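Local coordinates for protein MP-4 (Mucuna pruriens, PDB 5DSS) that is a Kunitz-type protease inhibitor homologue of the seed that contributes to snake venom neutralization indirectly, by stimulating antibodies that cross-react with venom proteins, at residues Glu86-Ala91 against Val110-Ser115. Sequence-based numbering, arbitrary orientation.
Sequences EKPNCA and VGIGGS
Ala91 and Gly113 bring the two backbones to a CA–CA distance of 4.4 Å, where the type I beta turn from Pro88 to Ala91 meets the chain running on from strand 109-111. A turn of one loop thus packs on the chain just beyond a strand, in a beta-trefoil of the Kunitz inhibitor family; this chain has no helix, and long loops link its short strands. No hydrogen bond joins the two segments; the contact is apolar. Pro88 opens the turn, its ring restricting the backbone there, and Ala91 ends it, with a weak hydrogen bond from Ala91 N to Pro88 O (3.4 Å) across it. Both face the 110-115 segment. The CG1–CD1 arm of Ile112 extends toward the turn, and its delta methyl meets the CD corner of the Pro88 ring. Ile112 also touches Leu37, Val49 and Trp96, so its branched side chain joins the turn to neighbouring strands and loops, and Leu37 meets Pro88 as well. A disulfide between Cys90 and Cys45 ties the turn covalently to another loop, and Ala91 touches Cys45 too. The small methyl of Ala91 suits the close approach of the backbones. Gly113 adopts a positive phi of 96°, a backbone conformation that glycine reaches readily because it has no CB. With only hydrogens on its alpha carbon, Gly113 CA lies 3.7 Å from Ala91 CB, and Pro88 CD sits 3.9 Å from Ile112 CD1.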
loop_
_atom_site.group_PDB
_atom_site.type_symbol
_atom_site.label_atom_id
_atom_site.label_comp_id
_atom_site.label_asym_id
_atom_site.label_seq_id
_atom_site.Cartn_x
_atom_site.Cartn_y
_atom_site.Cartn_z
ATOM N N GLU A 86 13.299 1.639 -2.659
ATOM C CA GLU A 86 14.504 1.340 -1.880
ATOM C C GLU A 86 14.226 0.877 -0.437
ATOM O O GLU A 86 13.716 1.611 0.341
ATOM C CB GLU A 86 15.455 2.537 -1.883
ATOM C CG GLU A 86 16.909 2.160 -1.792
ATOM C CD GLU A 86 17.770 3.306 -1.389
ATOM O OE1 GLU A 86 17.287 4.416 -1.556
ATOM O OE2 GLU A 86 18.902 3.078 -0.932
ATOM N N LYS A 87 14.620 -0.317 -0.063
ATOM C CA LYS A 87 14.425 -0.865 1.293
ATOM C C LYS A 87 15.377 -0.263 2.327
ATOM O O LYS A 87 16.492 0.119 1.972
ATOM C CB LYS A 87 14.548 -2.396 1.259
ATOM C CG LYS A 87 15.828 -2.911 0.618
ATOM C CD LYS A 87 16.082 -4.369 0.971
ATOM C CE LYS A 87 17.478 -4.828 0.575
ATOM N NZ LYS A 87 17.703 -6.226 1.060
ATOM N N PRO A 88 14.978 -0.129 3.606
ATOM C CA PRO A 88 15.958 0.264 4.658
ATOM C C PRO A 88 16.837 -0.944 4.577
ATOM O O PRO A 88 16.313 -2.070 4.461
ATOM C CB PRO A 88 15.133 0.250 5.942
ATOM C CG PRO A 88 13.725 0.486 5.490
ATOM C CD PRO A 88 13.587 -0.120 4.115
ATOM N N ASN A 89 18.148 -0.764 4.648
ATOM C CA ASN A 89 19.058 -1.798 4.174
ATOM C C ASN A 89 18.848 -3.167 4.829
ATOM O O ASN A 89 19.235 -4.204 4.266
ATOM C CB ASN A 89 20.518 -1.328 4.250
ATOM C CG ASN A 89 20.821 -0.248 3.224
ATOM O OD1 ASN A 89 19.941 0.545 2.869
ATOM N ND2 ASN A 89 22.060 -0.215 2.731
ATOM N N CYS A 90 18.193 -3.166 5.982
ATOM C CA CYS A 90 18.192 -4.348 6.845
ATOM C C CYS A 90 16.998 -5.238 6.993
ATOM O O CYS A 90 17.096 -6.327 7.553
ATOM C CB CYS A 90 18.716 -3.959 8.225
ATOM S SG CYS A 90 17.916 -4.911 9.512
ATOM N N ALA A 91 15.879 -4.780 6.483
ATOM C CA ALA A 91 14.788 -5.681 6.292
ATOM C C ALA A 91 15.166 -6.412 5.004
ATOM O O ALA A 91 15.939 -5.904 4.189
ATOM C CB ALA A 91 13.494 -4.902 6.164
ATOM N N VAL A 110 0.741 -3.341 7.756
ATOM C CA VAL A 110 1.531 -3.189 6.529
ATOM C C VAL A 110 3.003 -3.529 6.807
ATOM O O VAL A 110 3.683 -2.854 7.594
ATOM C CB VAL A 110 1.442 -1.734 6.001
ATOM C CG1 VAL A 110 2.240 -0.776 6.901
ATOM C CG2 VAL A 110 1.893 -1.652 4.555
ATOM N N GLY A 111 3.510 -4.572 6.177
ATOM C CA GLY A 111 4.850 -4.982 6.503
ATOM C C GLY A 111 5.829 -5.161 5.375
ATOM O O GLY A 111 5.538 -5.886 4.443
ATOM N N ILE A 112 6.989 -4.507 5.485
ATOM C CA ILE A 112 8.119 -4.725 4.586
ATOM C C ILE A 112 9.061 -5.649 5.363
ATOM O O ILE A 112 9.011 -5.675 6.592
ATOM C CB ILE A 112 8.815 -3.388 4.147
ATOM C CG1 ILE A 112 9.963 -2.965 5.093
ATOM C CG2 ILE A 112 7.812 -2.254 3.998
ATOM C CD1 ILE A 112 11.368 -3.294 4.599
ATOM N N GLY A 113 9.909 -6.405 4.664
ATOM C CA GLY A 113 10.813 -7.358 5.311
ATOM C C GLY A 113 10.214 -8.752 5.320
ATOM O O GLY A 113 8.977 -8.912 5.356
ATOM N N GLY A 114 11.129 -9.731 5.318
ATOM C CA GLY A 114 10.830 -11.165 5.258
ATOM C C GLY A 114 10.637 -12.027 6.477
ATOM O O GLY A 114 10.251 -13.188 6.387
ATOM N N SER A 115 11.040 -11.592 7.673
ATOM C CA SER A 115 10.909 -12.342 8.973
ATOM C C SER A 115 10.348 -11.065 9.663
ATOM O O SER A 115 10.062 -10.034 9.036
ATOM C CB SER A 115 12.281 -12.631 9.582
ATOM O OG SER A 115 13.272 -12.966 8.620
#